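Local coordinates for protein putative NAD(P)H-flavin oxidoreductase (Streptococcus pyogenes serotype M1, PDB 2HAY) that binds flavin mononucleotide and probably works as an NAD(P)H-dependent oxidoreductase of the nitroreductase family, as a two-chain assembly, at residues 63-71 with 176-186; 94-105 with 119-128. All blocks are in the same frame, centred on the assembly; numbering follows the deposited sequence. Where two conformers were deposited one is given.

Contact 1: 63-71 with 176-186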
# COMPACT_ATOMS: atom_id res chain seq x y z
N PRO B 63 21.81 -11.75 -14.93
CA PRO B 63 21.43 -11.41 -16.31
C PRO B 63 20.08 -10.67 -16.46
O PRO B 63 19.98 -9.74 -17.27
CB PRO B 63 21.39 -12.78 -16.99
CG PRO B 63 22.47 -13.56 -16.24
CD PRO B 63 22.23 -13.16 -14.82
N ILE B 64 19.07 -11.08 -15.69
CA ILE B 64 17.74 -10.49 -15.81
C ILE B 64 17.76 -9.07 -15.27
O ILE B 64 17.21 -8.16 -15.90
CB ILE B 64 16.63 -11.38 -15.19
CG1 ILE B 64 16.47 -12.65 -16.02
CG2 ILE B 64 15.30 -10.63 -15.16
CD1 ILE B 64 15.66 -13.74 -15.40
N LYS B 65 18.45 -8.88 -14.14
CA LYS B 65 18.71 -7.53 -13.62
C LYS B 65 19.39 -6.63 -14.67
O LYS B 65 18.95 -5.48 -14.88
CB LYS B 65 19.54 -7.59 -12.34
CG LYS B 65 18.86 -8.26 -11.17
CD LYS B 65 19.39 -7.70 -9.87
CE LYS B 65 19.34 -8.73 -8.79
NZ LYS B 65 20.48 -9.64 -8.97
N GLU B 66 20.43 -7.15 -15.33
CA GLU B 66 21.18 -6.43 -16.36
C GLU B 66 20.27 -6.01 -17.54
O GLU B 66 20.37 -4.88 -18.04
CB GLU B 66 22.39 -7.26 -16.85
CG GLU B 66 23.56 -7.42 -15.82
CD GLU B 66 24.66 -8.43 -16.23
OE1 GLU B 66 24.77 -8.80 -17.43
OE2 GLU B 66 25.45 -8.85 -15.35
N GLU B 67 19.39 -6.91 -17.96
CA GLU B 67 18.39 -6.62 -18.99
C GLU B 67 17.33 -5.59 -18.61
O GLU B 67 16.90 -4.81 -19.45
CB GLU B 67 17.72 -7.91 -19.43
CG GLU B 67 17.13 -7.83 -20.79
CD GLU B 67 16.69 -9.19 -21.33
OE1 GLU B 67 17.00 -10.24 -20.70
OE2 GLU B 67 16.02 -9.19 -22.39
N ILE B 68 16.92 -5.57 -17.34
CA ILE B 68 15.93 -4.61 -16.85
C ILE B 68 16.52 -3.19 -16.82
O ILE B 68 15.86 -2.22 -17.16
CB ILE B 68 15.36 -5.04 -15.45
CG1 ILE B 68 14.34 -6.18 -15.62
CG2 ILE B 68 14.75 -3.86 -14.68
CD1 ILE B 68 13.97 -6.86 -14.30
N LYS B 69 17.80 -3.11 -16.46
CA LYS B 69 18.49 -1.85 -16.14
C LYS B 69 18.35 -0.64 -17.11
O LYS B 69 18.09 0.47 -16.64
CB LYS B 69 19.96 -2.16 -15.83
CG LYS B 69 20.59 -1.32 -14.73
CD LYS B 69 22.05 -1.76 -14.49
CE LYS B 69 22.16 -2.80 -13.36
NZ LYS B 69 23.57 -3.32 -13.27
N PRO B 70 18.52 -0.83 -18.45
CA PRO B 70 18.33 0.30 -19.37
C PRO B 70 16.92 0.91 -19.39
O PRO B 70 16.74 2.02 -19.90
CB PRO B 70 18.60 -0.30 -20.76
CG PRO B 70 19.39 -1.52 -20.51
CD PRO B 70 18.92 -2.05 -19.18
N PHE B 71 15.93 0.20 -18.87
CA PHE B 71 14.56 0.71 -18.91
C PHE B 71 14.07 1.07 -17.54
O PHE B 71 12.89 1.33 -17.37
CB PHE B 71 13.63 -0.32 -19.54
CG PHE B 71 14.16 -0.91 -20.83
CD1 PHE B 71 14.60 -2.22 -20.87
CD2 PHE B 71 14.24 -0.13 -21.98
CE1 PHE B 71 15.08 -2.78 -22.04
CE2 PHE B 71 14.73 -0.67 -23.17
CZ PHE B 71 15.16 -2.00 -23.20
N LYS B 176 7.89 -2.78 -21.03
CA LYS B 176 9.17 -3.36 -21.34
C LYS B 176 9.67 -4.37 -20.29
O LYS B 176 10.18 -5.42 -20.64
CB LYS B 176 10.21 -2.26 -21.57
CG LYS B 176 9.97 -1.49 -22.86
CD LYS B 176 11.01 -0.40 -23.08
CE LYS B 176 10.62 0.58 -24.23
NZ LYS B 176 11.31 1.93 -24.01
N VAL B 177 9.49 -4.04 -19.01
CA VAL B 177 9.94 -4.92 -17.92
C VAL B 177 9.07 -6.16 -17.83
O VAL B 177 9.59 -7.27 -17.65
CB VAL B 177 10.00 -4.15 -16.57
CG1 VAL B 177 10.21 -5.10 -15.41
CG2 VAL B 177 11.15 -3.14 -16.63
N ASN B 178 7.75 -5.97 -17.98
CA ASN B 178 6.82 -7.07 -18.17
C ASN B 178 7.24 -7.99 -19.31
O ASN B 178 7.18 -9.20 -19.19
CB ASN B 178 5.40 -6.57 -18.40
CG ASN B 178 4.64 -6.31 -17.09
OD1 ASN B 178 4.89 -6.95 -16.09
ND2 ASN B 178 3.68 -5.38 -17.12
N HIS B 179 7.66 -7.42 -20.43
CA HIS B 179 8.06 -8.27 -21.51
C HIS B 179 9.36 -9.00 -21.26
O HIS B 179 9.52 -10.13 -21.73
CB HIS B 179 8.00 -7.54 -22.86
CG HIS B 179 6.59 -7.35 -23.33
ND1 HIS B 179 5.77 -6.36 -22.84
CD2 HIS B 179 5.84 -8.06 -24.21
CE1 HIS B 179 4.58 -6.46 -23.39
NE2 HIS B 179 4.60 -7.47 -24.24
N ILE B 180 10.27 -8.40 -20.49
CA ILE B 180 11.52 -9.08 -20.14
C ILE B 180 11.20 -10.23 -19.20
O ILE B 180 11.74 -11.32 -19.36
CB ILE B 180 12.55 -8.10 -19.52
CG1 ILE B 180 13.10 -7.16 -20.59
CG2 ILE B 180 13.72 -8.84 -18.81
CD1 ILE B 180 13.65 -5.85 -19.99
N LEU B 181 10.29 -10.00 -18.26
CA LEU B 181 9.92 -11.00 -17.27
C LEU B 181 9.17 -12.16 -17.88
O LEU B 181 9.43 -13.31 -17.54
CB LEU B 181 9.10 -10.40 -16.13
CG LEU B 181 9.76 -9.37 -15.21
CD1 LEU B 181 8.80 -8.98 -14.07
CD2 LEU B 181 11.08 -9.89 -14.69
N ALA B 182 8.23 -11.86 -18.77
CA ALA B 182 7.54 -12.93 -19.51
C ALA B 182 8.51 -13.73 -20.39
O ALA B 182 8.44 -14.95 -20.45
CB ALA B 182 6.41 -12.36 -20.34
N LYS B 183 9.44 -13.03 -21.04
CA LYS B 183 10.41 -13.66 -21.93
C LYS B 183 11.22 -14.71 -21.14
O LYS B 183 11.49 -15.80 -21.64
CB LYS B 183 11.30 -12.59 -22.56
CG LYS B 183 12.43 -13.12 -23.44
CD LYS B 183 13.76 -12.45 -23.08
CE LYS B 183 13.99 -11.16 -23.82
NZ LYS B 183 15.42 -11.12 -24.26
N HIS B 184 11.53 -14.41 -19.88
CA HIS B 184 12.25 -15.36 -19.04
C HIS B 184 11.36 -16.32 -18.23
O HIS B 184 11.87 -17.05 -17.38
CB HIS B 184 13.25 -14.63 -18.13
CG HIS B 184 14.43 -14.08 -18.87
ND1 HIS B 184 15.57 -14.81 -19.09
CD2 HIS B 184 14.63 -12.88 -19.45
CE1 HIS B 184 16.44 -14.07 -19.77
NE2 HIS B 184 15.88 -12.90 -20.01
N ASN B 185 10.06 -16.35 -18.51
CA ASN B 185 9.11 -17.19 -17.76
C ASN B 185 9.05 -16.85 -16.28
O ASN B 185 8.85 -17.74 -15.45
CB ASN B 185 9.43 -18.69 -17.92
CG ASN B 185 9.06 -19.25 -19.30
OD1 ASN B 185 8.18 -18.73 -20.00
ND2 ASN B 185 9.71 -20.35 -19.67
N VAL B 186 9.26 -15.58 -15.94
CA VAL B 186 9.19 -15.15 -14.54
C VAL B 186 7.71 -14.89 -14.19
O VAL B 186 7.25 -15.19 -13.08
CB VAL B 186 10.11 -13.93 -14.26
CG1 VAL B 186 9.99 -13.45 -12.80
CG2 VAL B 186 11.57 -14.28 -14.54
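Glu67 reaches across to the end of helix 174-183 and divides its carboxylate between two basic side chains. OE1 accepts a hydrogen bond from His184 NE2 at 3.0 Å (N-H...O angle 153°), on the syn side but tilted out of the carboxylate plane. OE2 is bridged by Lys183 NZ at 2.8 Å through its syn lone pair. Glu67 and His184 point at each other with carboxylate and imidazole planes nearly perpendicular, 81° apart, and the oxygen meets the ring near its edge. Glu67 can span the gap because its CG is anti to the backbone N and the chain beyond is extended; Lys183 reaches the oxygen along a chain kinked at chi2, chi3 and chi4. The lysine charge and the histidine N-H would probably both favour the ionised carboxylate.

One face of the imidazole is covered by Ile64, whose CG1 stands over the ring centre in a CH-pi contact, 3.8 Å from the centroid of His184. Edge bond and face contact together fix the rotation of the ring. The end of the same isoleucine, CD1, goes on to Val186 CG2. Ile180 and Glu67 lie alongside each other, pointing opposite ways: Ile180 CG2 lies against the carboxylate carbon, while CD1 reaches the Phe71 ring, 3.9 Å from Phe71 CD1. The Lys176 chain runs across the Phe71 ring, its CD 3.4 Å from Phe71 CD2. Deeper in, Ile68 CG2 meets Val177 CG2 and Ile68 CD1 meets Leu181 CD2.

Asn185, with positive phi, closes helix 174-183 in a Schellman motif. The two short helical segments run nearly antiparallel, at 155°, with axes 10.3 Å apart. Beneath them Ile68 and Val177 rest on Met197 of strand 192-201, Ile64 and Ile68 touch Leu59 of strand 54-59, and Val223 of the second subunit packs on Ile64 and Val186.

Contact 2: 94-105 with 119-128. With SO4 (sulfate ion), chain G.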
# COMPACT_ATOMS: atom_id res chain seq x y z
N ALA B 94 -9.10 -10.03 -12.15
CA ALA B 94 -9.73 -10.51 -10.92
C ALA B 94 -11.15 -9.98 -10.81
O ALA B 94 -11.49 -9.29 -9.85
CB ALA B 94 -8.84 -10.14 -9.68
N ARG B 95 -11.99 -10.32 -11.80
CA ARG B 95 -13.38 -9.90 -11.85
C ARG B 95 -14.18 -10.75 -10.86
O ARG B 95 -13.78 -11.87 -10.54
CB ARG B 95 -13.92 -10.11 -13.29
CG ARG B 95 -15.12 -9.23 -13.66
CD ARG B 95 -15.40 -9.29 -15.17
NE ARG B 95 -16.61 -8.59 -15.53
CZ ARG B 95 -17.83 -9.13 -15.57
NH1 ARG B 95 -18.02 -10.42 -15.28
NH2 ARG B 95 -18.88 -8.37 -15.90
N TYR B 96 -15.32 -10.24 -10.40
CA TYR B 96 -16.14 -10.95 -9.41
C TYR B 96 -16.44 -12.41 -9.77
O TYR B 96 -16.57 -13.25 -8.88
CB TYR B 96 -17.45 -10.19 -9.11
CG TYR B 96 -18.36 -10.05 -10.30
CD1 TYR B 96 -18.22 -8.97 -11.17
CD2 TYR B 96 -19.35 -10.99 -10.56
CE1 TYR B 96 -19.04 -8.85 -12.28
CE2 TYR B 96 -20.18 -10.89 -11.69
CZ TYR B 96 -20.02 -9.81 -12.53
OH TYR B 96 -20.84 -9.68 -13.63
N ASP B 97 -16.54 -12.73 -11.08
CA ASP B 97 -16.88 -14.09 -11.49
C ASP B 97 -15.69 -14.94 -11.93
O ASP B 97 -15.87 -16.03 -12.48
CB ASP B 97 -17.97 -14.07 -12.56
CG ASP B 97 -17.53 -13.34 -13.82
OD1 ASP B 97 -18.08 -13.64 -14.90
OD2 ASP B 97 -16.62 -12.49 -13.71
N SER B 98 -14.47 -14.45 -11.68
CA SER B 98 -13.23 -15.13 -12.05
C SER B 98 -12.94 -16.32 -11.12
O SER B 98 -13.46 -16.38 -10.00
CB SER B 98 -12.05 -14.17 -11.96
OG SER B 98 -11.80 -13.85 -10.60
N PRO B 99 -12.12 -17.28 -11.60
CA PRO B 99 -11.67 -18.41 -10.77
C PRO B 99 -10.90 -17.94 -9.54
O PRO B 99 -11.11 -18.48 -8.45
CB PRO B 99 -10.78 -19.23 -11.73
CG PRO B 99 -11.25 -18.85 -13.10
CD PRO B 99 -11.61 -17.37 -12.98
N ALA B 100 -10.03 -16.93 -9.69
CA ALA B 100 -9.33 -16.36 -8.51
C ALA B 100 -10.26 -15.92 -7.36
O ALA B 100 -10.02 -16.27 -6.20
CB ALA B 100 -8.36 -15.22 -8.91
N ILE B 101 -11.32 -15.17 -7.68
CA ILE B 101 -12.25 -14.70 -6.64
C ILE B 101 -12.97 -15.89 -5.99
O ILE B 101 -13.16 -15.92 -4.78
CB ILE B 101 -13.25 -13.59 -7.12
CG1 ILE B 101 -12.71 -12.17 -6.85
CG2 ILE B 101 -14.52 -13.61 -6.31
CD1 ILE B 101 -11.77 -11.70 -7.84
N LYS B 102 -13.34 -16.87 -6.80
CA LYS B 102 -13.99 -18.10 -6.32
C LYS B 102 -13.07 -18.90 -5.39
O LYS B 102 -13.49 -19.42 -4.37
CB LYS B 102 -14.42 -18.96 -7.51
CG LYS B 102 -15.35 -20.10 -7.13
CD LYS B 102 -15.66 -21.00 -8.30
CE LYS B 102 -16.31 -22.30 -7.80
NZ LYS B 102 -16.99 -23.02 -8.93
N ASN B 103 -11.79 -18.99 -5.75
CA ASN B 103 -10.85 -19.73 -4.94
C ASN B 103 -10.58 -19.08 -3.59
O ASN B 103 -10.27 -19.76 -2.62
CB ASN B 103 -9.55 -19.94 -5.71
CG ASN B 103 -9.71 -20.89 -6.88
OD1 ASN B 103 -10.56 -21.78 -6.87
ND2 ASN B 103 -8.88 -20.71 -7.90
N SER B 104 -10.73 -17.76 -3.53
CA SER B 104 -10.45 -17.01 -2.31
C SER B 104 -11.56 -17.26 -1.27
O SER B 104 -11.33 -17.16 -0.07
CB SER B 104 -10.27 -15.51 -2.62
OG SER B 104 -11.48 -14.88 -3.03
N LEU B 105 -12.74 -17.60 -1.76
CA LEU B 105 -13.85 -17.98 -0.93
C LEU B 105 -13.72 -19.44 -0.50
O LEU B 105 -13.87 -19.75 0.68
CB LEU B 105 -15.18 -17.71 -1.66
CG LEU B 105 -15.49 -16.22 -1.88
CD1 LEU B 105 -16.56 -16.03 -2.95
CD2 LEU B 105 -15.92 -15.56 -0.58
N ARG B 119 -21.99 -14.24 -1.40
CA ARG B 119 -20.79 -13.39 -1.40
C ARG B 119 -20.46 -12.91 -2.80
O ARG B 119 -20.16 -11.73 -2.99
CB ARG B 119 -19.59 -14.06 -0.71
CG ARG B 119 -19.37 -13.53 0.71
CD ARG B 119 -18.93 -14.65 1.65
NE ARG B 119 -18.86 -14.26 3.07
CZ ARG B 119 -17.89 -13.51 3.60
NH1 ARG B 119 -17.91 -13.22 4.90
NH2 ARG B 119 -16.92 -13.03 2.83
N LEU B 120 -20.58 -13.80 -3.78
CA LEU B 120 -20.31 -13.43 -5.18
C LEU B 120 -21.18 -12.25 -5.62
O LEU B 120 -20.72 -11.37 -6.37
CB LEU B 120 -20.48 -14.62 -6.12
CG LEU B 120 -19.37 -15.68 -6.03
CD1 LEU B 120 -19.67 -16.85 -6.97
CD2 LEU B 120 -18.03 -15.07 -6.33
N LYS B 121 -22.41 -12.22 -5.11
CA LYS B 121 -23.35 -11.15 -5.39
C LYS B 121 -22.92 -9.82 -4.78
O LYS B 121 -23.10 -8.78 -5.41
CB LYS B 121 -24.74 -11.54 -4.87
CG LYS B 121 -25.87 -10.89 -5.60
CD LYS B 121 -27.08 -11.84 -5.62
CE LYS B 121 -27.93 -11.63 -6.87
NZ LYS B 121 -28.15 -12.92 -7.63
N LEU B 122 -22.38 -9.85 -3.57
CA LEU B 122 -21.76 -8.66 -2.98
C LEU B 122 -20.52 -8.21 -3.75
O LEU B 122 -20.29 -7.01 -3.96
CB LEU B 122 -21.35 -8.92 -1.53
CG LEU B 122 -21.88 -7.89 -0.54
CD1 LEU B 122 -21.27 -8.16 0.83
CD2 LEU B 122 -21.65 -6.42 -1.01
N TYR B 123 -19.69 -9.17 -4.13
CA TYR B 123 -18.46 -8.83 -4.85
C TYR B 123 -18.81 -8.24 -6.19
O TYR B 123 -18.13 -7.36 -6.67
CB TYR B 123 -17.51 -10.03 -4.99
CG TYR B 123 -16.97 -10.59 -3.69
CD1 TYR B 123 -16.44 -11.87 -3.64
CD2 TYR B 123 -17.01 -9.86 -2.50
CE1 TYR B 123 -15.94 -12.40 -2.47
CE2 TYR B 123 -16.52 -10.37 -1.31
CZ TYR B 123 -15.98 -11.65 -1.31
OH TYR B 123 -15.49 -12.20 -0.14
N GLU B 124 -19.92 -8.70 -6.76
CA GLU B 124 -20.43 -8.15 -8.02
C GLU B 124 -20.81 -6.67 -7.90
O GLU B 124 -20.34 -5.85 -8.68
CB GLU B 124 -21.61 -8.97 -8.57
CG GLU B 124 -22.16 -8.40 -9.89
CD GLU B 124 -23.21 -9.26 -10.55
OE1 GLU B 124 -23.50 -10.36 -10.03
OE2 GLU B 124 -23.76 -8.84 -11.61
N SER B 125 -21.67 -6.34 -6.94
CA SER B 125 -22.06 -4.94 -6.77
C SER B 125 -20.88 -4.10 -6.34
O SER B 125 -20.79 -2.93 -6.72
CB SER B 125 -23.25 -4.76 -5.81
OG SER B 125 -22.94 -5.26 -4.53
N PHE B 126 -19.98 -4.69 -5.56
CA PHE B 126 -18.75 -4.03 -5.15
C PHE B 126 -17.92 -3.59 -6.37
O PHE B 126 -17.46 -2.45 -6.43
CB PHE B 126 -17.92 -4.93 -4.23
CG PHE B 126 -16.54 -4.39 -3.91
CD1 PHE B 126 -15.39 -5.06 -4.35
CD2 PHE B 126 -16.39 -3.22 -3.15
CE1 PHE B 126 -14.10 -4.56 -4.03
CE2 PHE B 126 -15.13 -2.71 -2.83
CZ PHE B 126 -13.99 -3.37 -3.25
N GLN B 127 -17.74 -4.48 -7.35
CA GLN B 127 -16.96 -4.13 -8.55
C GLN B 127 -17.72 -3.28 -9.57
O GLN B 127 -17.12 -2.48 -10.26
CB GLN B 127 -16.41 -5.39 -9.23
CG GLN B 127 -15.36 -6.14 -8.38
CD GLN B 127 -14.58 -7.16 -9.20
OE1 GLN B 127 -15.01 -7.55 -10.29
NE2 GLN B 127 -13.43 -7.58 -8.70
N LYS B 128 -19.03 -3.45 -9.66
CA LYS B 128 -19.82 -2.73 -10.64
C LYS B 128 -20.24 -1.34 -10.13
O LYS B 128 -20.21 -0.37 -10.90
CB LYS B 128 -21.08 -3.51 -11.03
CG LYS B 128 -20.82 -4.76 -11.83
CD LYS B 128 -22.11 -5.34 -12.41
CE LYS B 128 -21.74 -6.37 -13.49
NZ LYS B 128 -22.83 -7.35 -13.73
S SO4 G . -15.45 -9.56 3.25
O1 SO4 G . -16.52 -10.19 2.40
O2 SO4 G . -15.12 -8.24 2.56
O3 SO4 G . -16.02 -9.33 4.72
O4 SO4 G . -14.14 -10.48 3.31
O HOH W 1 -21.95 -8.49 -16.42
O HOH W 2 -12.83 -13.78 -0.82
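Tyr96 lies flat against Glu124. The phenol ring and the carboxylate are stacked, their planes 6° apart, and Glu124 CG makes a CH-pi contact over the ring centre, 3.7 Å from the centroid of Tyr96. Tyr96 CG sits between its own backbone N and carbonyl carbon, which turns the ring over Glu124, its long axis running across helix 116-130; Asp97 OD2 is over the opposite face.

Among the hydrogen bonds, the amide of Gln127 grips the backbone on both of its ends. NE2 donates to Ala94 O at 2.8 Å, almost straight at 165° and in the carbonyl plane, whereas OE1 accepts from Tyr96 N in a bent, weak bond. Gln127 OE1 also comes near the edge of the Tyr96 ring, with amide and ring planes steeply inclined. Lys128 NZ donates to Tyr96 OH at 3.1 Å.

The backbone held in this way is a type I beta turn, Arg95 to Ser98, that leads into helix 99-106: Ser98 is its N-cap, OG accepting from Ile101 N and donating to Arg95 O. The turn and helix 99-106 pack against helix 116-130, the next helix in the chain, the two short helical segments being inclined at 134°.

Lys128 NZ also forms a salt bridge with Glu124 OE2 at 2.8 Å and shares a water with Arg95 NH2; Arg95 pairs with Asp97 and Asp135, and its NE donates to Ala134 O.

Apolar contacts fill the rest. Ile101 CG2 touches both Leu120 CD2 and Tyr123 CD1, and Leu105 lies alongside Tyr123, pointing the other way, its CD2 3.7 Å from Tyr123 CE1. Beyond them Arg119 NH2 approaches O1 of a sulfate, probably from the crystallisation liquor, at 2.9 Å. Arg23 and Trp73 of the second subunit pack on Arg119 and Leu122.

Contact 2 is nested within the chain loop that contact 1 closes, yet the two do not touch: their centres are 32 Å apart and their nearest atoms about 14 Å. Both abut the second subunit, without any of their touching residues lining the flavin pocket. Contact 1 stands back from the flavin mononucleotide, the Ile68 side chain about 11 Å from it and that of Val177 about 9 Å from the side chain of FMN-binding Gly171, whereas the Tyr123 side chain of contact 2 is about 7 Å from a bound flavin. The neighbours of contact 2 across the subunit boundary, Arg23 and Glu170 of the second subunit, are residues of an FMN site.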